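Local coordinates for biogenic amine-binding protein (PDB 4GE1), which binds biogenic amines such as serotonin and norepinephrine in the barrel of a salivary lipocalin, and is captured here in complex with tryptamine, at residues A[39-44]-A[166-171]; A[110-115]-A[137-142]; A[118-123]-A[150-155]. All blocks are in the same frame, centred on the assembly; numbering follows the deposited sequence.

Contact 1. Residues A[39-44]-A[166-171]; sequences GDKNCT and GLFDAT
Lys41 and Phe168 meet where the loop before strand 43-50 passes the short strand 168-169; both segments run beside strand 23-31, with backbone hydrogen bonds from Thr44 to Ile26, from Phe168 to Tyr29 and from Ala170 to Thr27. The main contact is a CH-pi interaction. Lys41 CG sits over one face of the Phe168 ring, 4.0 Å from its centroid and 16° off the ring normal, displaced toward the rim. The lysine chain is extended beyond CG. Its methylenes therefore run on across the ring, and CD comes to 3.7 Å from Phe168 CE1. Phe168 CG lies anti to its own backbone N (chi1 168°), which swings the ring out to the lysine. The opposite face is met by the backbone N of Ala170, also near the rim. Leu36 touches both Lys41 and Phe168, and Tyr29 packs edge-to-face with the phenylalanine. Further along, the methyl CB of Ala170 rests 3.8 Å from Asn42 O. Asn42 starts off away from 166-171, and its OD1 is hydrogen-bonded to Asn64. Asp169 OD1 accepts from Thr171 N at 2.9 Å, which forms an Asx turn. Cys43 is tied to Cys177 by a disulfide. This is packing at one end of a lipocalin beta-barrel, where the chain after the helix 150-159 returns to add a short antiparallel strand beside the first barrel strand.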
# COMPACT_ATOMS: atom_id res chain seq x y z
N GLY A 39 12.79 13.15 -1.80
CA GLY A 39 11.46 13.46 -1.29
C GLY A 39 10.48 12.29 -1.40
O GLY A 39 9.51 12.21 -0.64
N ASP A 40 10.74 11.39 -2.34
CA ASP A 40 9.87 10.22 -2.48
C ASP A 40 10.53 8.95 -1.97
O ASP A 40 10.10 7.85 -2.30
CB ASP A 40 9.44 10.03 -3.93
CG ASP A 40 8.61 11.19 -4.44
OD1 ASP A 40 7.66 11.60 -3.75
OD2 ASP A 40 8.93 11.70 -5.54
N LYS A 41 11.57 9.11 -1.15
CA LYS A 41 12.16 7.98 -0.46
C LYS A 41 11.63 7.93 0.97
O LYS A 41 12.10 8.66 1.84
CB LYS A 41 13.69 8.06 -0.51
CG LYS A 41 14.23 7.87 -1.93
CD LYS A 41 15.75 7.87 -2.02
CE LYS A 41 16.17 7.66 -3.46
NZ LYS A 41 17.64 7.64 -3.65
N ASN A 42 10.64 7.07 1.21
CA ASN A 42 9.93 7.03 2.49
C ASN A 42 9.86 5.66 3.19
O ASN A 42 10.06 4.61 2.56
CB ASN A 42 8.48 7.52 2.33
CG ASN A 42 8.39 8.90 1.71
OD1 ASN A 42 8.83 9.89 2.29
ND2 ASN A 42 7.76 8.97 0.55
N CYS A 43 9.57 5.69 4.49
CA CYS A 43 9.28 4.51 5.28
C CYS A 43 7.78 4.49 5.50
O CYS A 43 7.22 5.38 6.17
CB CYS A 43 9.96 4.60 6.65
SG CYS A 43 11.75 4.88 6.57
N THR A 44 7.10 3.52 4.91
CA THR A 44 5.66 3.46 5.04
C THR A 44 5.20 2.22 5.81
O THR A 44 5.65 1.11 5.56
CB THR A 44 4.94 3.52 3.67
OG1 THR A 44 5.11 4.83 3.10
CG2 THR A 44 3.45 3.24 3.86
N GLY A 166 15.82 -3.88 -8.92
CA GLY A 166 15.27 -2.82 -9.74
C GLY A 166 14.36 -1.84 -9.00
O GLY A 166 13.90 -0.86 -9.58
N LEU A 167 14.09 -2.10 -7.72
CA LEU A 167 13.28 -1.18 -6.93
C LEU A 167 14.16 -0.40 -5.96
O LEU A 167 15.27 -0.82 -5.64
CB LEU A 167 12.19 -1.92 -6.15
CG LEU A 167 11.42 -3.03 -6.87
CD1 LEU A 167 10.30 -3.53 -5.99
CD2 LEU A 167 10.87 -2.54 -8.19
N PHE A 168 13.65 0.72 -5.48
CA PHE A 168 14.25 1.37 -4.33
C PHE A 168 14.06 0.50 -3.08
O PHE A 168 12.94 0.12 -2.74
CB PHE A 168 13.65 2.76 -4.09
CG PHE A 168 14.01 3.35 -2.75
CD1 PHE A 168 15.33 3.67 -2.46
CD2 PHE A 168 13.05 3.58 -1.79
CE1 PHE A 168 15.68 4.21 -1.22
CE2 PHE A 168 13.39 4.11 -0.55
CZ PHE A 168 14.71 4.43 -0.27
N ASP A 169 15.17 0.19 -2.41
CA ASP A 169 15.14 -0.62 -1.20
C ASP A 169 15.02 0.30 0.02
O ASP A 169 16.00 0.89 0.47
CB ASP A 169 16.41 -1.47 -1.12
CG ASP A 169 16.55 -2.23 0.19
OD1 ASP A 169 15.59 -2.26 0.99
OD2 ASP A 169 17.63 -2.82 0.41
N ALA A 170 13.80 0.40 0.54
CA ALA A 170 13.51 1.31 1.64
C ALA A 170 14.21 0.88 2.92
O ALA A 170 14.41 1.69 3.83
CB ALA A 170 12.01 1.44 1.86
N THR A 171 14.61 -0.39 2.98
CA THR A 171 15.36 -0.89 4.13
C THR A 171 16.81 -0.38 4.13
O THR A 171 17.63 -0.81 4.93
CB THR A 171 15.34 -2.45 4.23
OG1 THR A 171 16.47 -3.00 3.53
CG2 THR A 171 14.03 -3.03 3.67

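Contact 2. Residues A[110-115]-A[137-142]; sequences VSYIDT and AVQSRT. With TSS (2-(1H-indol-3-yl)ethanamine), chain E.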
# COMPACT_ATOMS: atom_id res chain seq x y z
N VAL A 110 -6.22 -0.94 -7.31
CA VAL A 110 -5.25 -1.78 -6.61
C VAL A 110 -5.24 -3.19 -7.18
O VAL A 110 -6.30 -3.81 -7.36
CB VAL A 110 -5.56 -1.85 -5.10
CG1 VAL A 110 -4.44 -2.56 -4.36
CG2 VAL A 110 -5.78 -0.45 -4.51
N SER A 111 -4.05 -3.72 -7.46
CA SER A 111 -3.95 -5.08 -7.98
C SER A 111 -2.89 -5.88 -7.25
O SER A 111 -1.70 -5.64 -7.41
CB SER A 111 -3.61 -5.06 -9.48
OG SER A 111 -4.35 -4.06 -10.16
N TYR A 112 -3.33 -6.84 -6.43
CA TYR A 112 -2.38 -7.71 -5.76
C TYR A 112 -1.89 -8.83 -6.68
O TYR A 112 -2.65 -9.71 -7.09
CB TYR A 112 -2.92 -8.23 -4.41
CG TYR A 112 -2.71 -7.22 -3.31
CD1 TYR A 112 -3.72 -6.34 -2.95
CD2 TYR A 112 -1.48 -7.11 -2.67
CE1 TYR A 112 -3.52 -5.39 -1.96
CE2 TYR A 112 -1.27 -6.16 -1.67
CZ TYR A 112 -2.30 -5.31 -1.32
OH TYR A 112 -2.11 -4.35 -0.34
N ILE A 113 -0.61 -8.74 -7.01
CA ILE A 113 0.07 -9.69 -7.87
C ILE A 113 0.26 -11.03 -7.17
O ILE A 113 0.13 -12.09 -7.80
CB ILE A 113 1.42 -9.11 -8.29
CG1 ILE A 113 1.21 -7.86 -9.14
CG2 ILE A 113 2.24 -10.15 -9.04
CD1 ILE A 113 2.48 -7.09 -9.43
N ASP A 114 0.57 -10.98 -5.87
CA ASP A 114 0.79 -12.18 -5.07
C ASP A 114 0.84 -11.86 -3.57
O ASP A 114 1.13 -10.72 -3.18
CB ASP A 114 2.09 -12.87 -5.49
CG ASP A 114 2.25 -14.26 -4.89
OD1 ASP A 114 1.22 -14.91 -4.60
OD2 ASP A 114 3.40 -14.70 -4.70
N THR A 115 0.57 -12.86 -2.74
CA THR A 115 0.68 -12.72 -1.29
C THR A 115 0.51 -14.07 -0.60
O THR A 115 -0.21 -14.94 -1.09
CB THR A 115 -0.38 -11.77 -0.72
OG1 THR A 115 -0.17 -11.61 0.69
CG2 THR A 115 -1.78 -12.33 -0.96
N ALA A 137 4.97 -2.20 -5.43
CA ALA A 137 5.47 -2.27 -4.06
C ALA A 137 5.59 -3.69 -3.51
O ALA A 137 4.69 -4.51 -3.68
CB ALA A 137 4.58 -1.42 -3.12
N VAL A 138 6.72 -3.95 -2.85
CA VAL A 138 6.87 -5.14 -2.02
C VAL A 138 6.53 -4.79 -0.57
O VAL A 138 6.99 -3.78 -0.02
CB VAL A 138 8.28 -5.74 -2.13
CG1 VAL A 138 8.46 -6.85 -1.11
CG2 VAL A 138 8.51 -6.26 -3.55
N GLN A 139 5.71 -5.63 0.05
CA GLN A 139 5.18 -5.36 1.39
C GLN A 139 5.39 -6.57 2.31
O GLN A 139 5.30 -7.72 1.88
CB GLN A 139 3.70 -4.96 1.30
CG GLN A 139 3.46 -3.83 0.28
CD GLN A 139 2.01 -3.42 0.15
OE1 GLN A 139 1.70 -2.25 -0.05
NE2 GLN A 139 1.11 -4.39 0.24
N SER A 140 5.70 -6.29 3.57
CA SER A 140 6.04 -7.34 4.51
C SER A 140 5.26 -7.15 5.81
O SER A 140 4.85 -6.03 6.14
CB SER A 140 7.54 -7.34 4.79
OG SER A 140 7.90 -8.30 5.77
N ARG A 141 5.04 -8.23 6.54
CA ARG A 141 4.40 -8.15 7.85
C ARG A 141 5.43 -7.66 8.87
O ARG A 141 5.06 -7.19 9.94
CB ARG A 141 3.84 -9.51 8.26
CG ARG A 141 2.62 -9.96 7.45
CD ARG A 141 1.46 -8.97 7.54
NE ARG A 141 0.18 -9.57 7.16
CZ ARG A 141 -0.98 -8.92 7.14
NH1 ARG A 141 -1.03 -7.64 7.47
NH2 ARG A 141 -2.10 -9.56 6.79
N THR A 142 6.71 -7.79 8.52
CA THR A 142 7.79 -7.27 9.34
C THR A 142 8.55 -6.18 8.57
O THR A 142 8.28 -5.94 7.39
CB THR A 142 8.76 -8.37 9.79
OG1 THR A 142 9.16 -9.15 8.66
CG2 THR A 142 8.09 -9.29 10.82
N1 TSS E . -0.92 4.76 0.39
CA TSS E . -1.00 4.98 -1.04
CB TSS E . -0.27 4.01 -1.92
CG TSS E . -0.25 2.58 -1.51
CD1 TSS E . 0.85 1.86 -1.05
NE1 TSS E . 0.47 0.59 -0.79
CE2 TSS E . -0.87 0.44 -1.07
CD2 TSS E . -1.34 1.65 -1.52
CZ2 TSS E . -1.74 -0.67 -0.97
CH2 TSS E . -3.08 -0.55 -1.33
CZ3 TSS E . -3.56 0.68 -1.79
CE3 TSS E . -2.70 1.78 -1.88
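Gln139 NE2 is gripped by two hydroxyl oxygens, Tyr112 OH across this contact and Ser121 OG on the strand between. The bond to Tyr112 OH is long, 3.3 Å from Gln139 NE2, but fairly straight, with an N-H...O angle of 162°. The hydroxyl oxygen lies close to the amide plane. The amide nitrogen in turn sits at the edge of the phenol ring and near its plane, 3.5 Å from Tyr112 CE2. Ring and amide planes are turned 53° from each other, and the two side chains cross at about a right angle. Gln139 reaches this place with an extended chain, which carries the amide from its strand into the barrel interior. The backbones stay well apart: Tyr112 CA and Ala137 CA, the nearest pair, are 9.7 Å from each other, because strand 120-127 runs between strands 102-115 and 130-140. The side chains thus meet inside the lipocalin barrel, in the pocket that holds tryptamine. The other end of the amide serves the ligand. The indole NE1 of TSS donates to Gln139 OE1 at 3.2 Å, with an angle of 155°. The bonds at NE2 would help fix which way the amide is flipped, so that its oxygen is presented to the indole. Tyr112 OH also packs against the benzo part of the indole, 3.8 Å from TSS CZ2. Beside it, Val110 CG2 touches TSS CZ3 at 3.7 Å, and Val110 CG1 approaches CH2 of the same ring. Asp73 accepts a further hydrogen bond from the ligand. Phe19 packs edge-to-face with Tyr112, and Trp24 and Ile26 of strand 23-31 touch Gln139.

Contact 3. Residues A[118-123]-A[150-155]; sequences SKYSVV and KSKVEA
Tyr120 and Val153 lie side by side, pointing opposite ways, while Lys152 crosses the same tyrosine at about a right angle. Val153 CG2 comes to the base of the ring, 3.7 Å from Tyr120 CD1 and a little farther from CG. Lys152 CB meets the other end, 3.5 Å from Tyr120 OH. Both approaches to the ring are oblique. The phenol thus spans two successive residues of the helix. Tyr120 CG lies between the backbone N and the carbonyl carbon (chi1 79°), and from there the ring reaches out obliquely across the helix, its base at Val153 and its hydroxyl at Lys152. Lys152 starts toward the strand, but its chain bends at chi2 and the rest of it turns off from the strand. It is therefore the aliphatic part, CB and CD, that packs on the hydroxyl. The polar partner of Tyr120 OH is Asp114 OD2 on the neighbouring strand 102-115, which helps fix the end of the ring beside the lysine methylenes. Here helix 150-159 packs on the outside of the lipocalin barrel, as the long helix after the eighth barrel strand does in this fold. The axes of strand 120-123 and helix 150-155 run nearly parallel, 12° apart, with a closest approach of 9.1 Å. The nearest CA atoms are those of Val122 and Val153, at 7.1 Å. Their side chains meet more loosely, with Val122 CG2 at 4.4 Å from Val153 CG1. Val122 also touches Ala156 and Leu157 farther along the helix, and Val153 reaches Val138 on strand 130-140.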
# COMPACT_ATOMS: atom_id res chain seq x y z
N SER A 118 0.53 -13.94 5.48
CA SER A 118 1.17 -13.80 6.79
C SER A 118 2.63 -13.35 6.74
O SER A 118 3.29 -13.26 7.78
CB SER A 118 1.01 -15.09 7.62
OG SER A 118 1.68 -16.20 7.04
N LYS A 119 3.14 -13.06 5.55
CA LYS A 119 4.52 -12.61 5.40
C LYS A 119 4.69 -11.46 4.41
O LYS A 119 5.22 -10.40 4.76
CB LYS A 119 5.44 -13.76 5.03
CG LYS A 119 5.75 -14.70 6.17
CD LYS A 119 6.73 -15.77 5.74
CE LYS A 119 7.13 -16.63 6.92
NZ LYS A 119 5.95 -17.26 7.58
N TYR A 120 4.25 -11.68 3.17
CA TYR A 120 4.53 -10.74 2.09
C TYR A 120 3.34 -10.55 1.15
O TYR A 120 2.47 -11.41 1.04
CB TYR A 120 5.72 -11.24 1.26
CG TYR A 120 5.34 -12.34 0.28
CD1 TYR A 120 4.98 -12.05 -1.03
CD2 TYR A 120 5.33 -13.67 0.68
CE1 TYR A 120 4.63 -13.06 -1.93
CE2 TYR A 120 4.98 -14.69 -0.20
CZ TYR A 120 4.63 -14.38 -1.51
OH TYR A 120 4.29 -15.38 -2.38
N SER A 121 3.33 -9.41 0.48
CA SER A 121 2.41 -9.19 -0.63
C SER A 121 3.10 -8.30 -1.66
O SER A 121 3.95 -7.49 -1.31
CB SER A 121 1.11 -8.55 -0.16
OG SER A 121 1.34 -7.29 0.44
N VAL A 122 2.72 -8.45 -2.92
CA VAL A 122 3.28 -7.63 -3.98
C VAL A 122 2.14 -6.94 -4.70
O VAL A 122 1.16 -7.58 -5.09
CB VAL A 122 4.12 -8.47 -4.93
CG1 VAL A 122 4.69 -7.61 -6.05
CG2 VAL A 122 5.23 -9.18 -4.15
N VAL A 123 2.23 -5.62 -4.86
CA VAL A 123 1.08 -4.86 -5.30
C VAL A 123 1.42 -3.88 -6.42
O VAL A 123 2.55 -3.41 -6.53
CB VAL A 123 0.39 -4.13 -4.11
CG1 VAL A 123 1.25 -2.94 -3.61
CG2 VAL A 123 -1.01 -3.68 -4.47
N LYS A 150 12.07 -14.56 0.02
CA LYS A 150 12.70 -13.71 -0.99
C LYS A 150 12.43 -14.25 -2.40
O LYS A 150 12.07 -13.49 -3.30
CB LYS A 150 14.21 -13.59 -0.76
CG LYS A 150 14.60 -12.91 0.55
CD LYS A 150 16.12 -12.78 0.66
CE LYS A 150 16.53 -12.23 2.02
NZ LYS A 150 15.85 -10.94 2.33
N SER A 151 12.58 -15.56 -2.58
CA SER A 151 12.39 -16.16 -3.90
C SER A 151 10.97 -15.96 -4.42
O SER A 151 10.76 -15.62 -5.59
CB SER A 151 12.77 -17.64 -3.90
OG SER A 151 12.04 -18.35 -2.92
N LYS A 152 9.98 -16.18 -3.55
CA LYS A 152 8.58 -15.96 -3.91
C LYS A 152 8.31 -14.52 -4.36
O LYS A 152 7.54 -14.29 -5.29
CB LYS A 152 7.67 -16.35 -2.75
CG LYS A 152 7.87 -17.77 -2.25
CD LYS A 152 6.53 -18.48 -2.07
CE LYS A 152 6.71 -19.85 -1.44
NZ LYS A 152 7.28 -19.77 -0.06
N VAL A 153 8.94 -13.56 -3.69
CA VAL A 153 8.79 -12.15 -4.04
C VAL A 153 9.44 -11.85 -5.39
O VAL A 153 8.90 -11.10 -6.20
CB VAL A 153 9.41 -11.23 -2.97
CG1 VAL A 153 9.58 -9.81 -3.49
CG2 VAL A 153 8.56 -11.24 -1.69
N GLU A 154 10.61 -12.44 -5.62
CA GLU A 154 11.35 -12.25 -6.85
C GLU A 154 10.52 -12.71 -8.04
O GLU A 154 10.45 -12.03 -9.06
CB GLU A 154 12.67 -13.02 -6.79
CG GLU A 154 13.71 -12.61 -7.82
CD GLU A 154 14.20 -11.19 -7.61
OE1 GLU A 154 15.41 -11.02 -7.32
OE2 GLU A 154 13.39 -10.25 -7.73
N ALA A 155 9.90 -13.88 -7.89
CA ALA A 155 9.06 -14.44 -8.93
C ALA A 155 7.88 -13.52 -9.22
O ALA A 155 7.61 -13.19 -10.38
CB ALA A 155 8.57 -15.82 -8.52

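Contacts 2 and 3 use opposite sides of the same barrel wall, with centres 7 Å apart. Contact 2 faces the interior and is polar, built on an amide and a phenol that help form the ligand pocket. Contact 3 lies outside and is mainly apolar, buried under the helix but with an exposed lysine at its margin. Thr115 OG1 and Tyr120 O, probably hydrogen-bonded, also join the two. Contact 1 is only partly buried and lies about 17 Å from contact 3, centre to centre. It relies on a lysine chain over an aromatic face. It touches contact 2 through Leu167 and Val138. All three contacts reach the same antiparallel sheet.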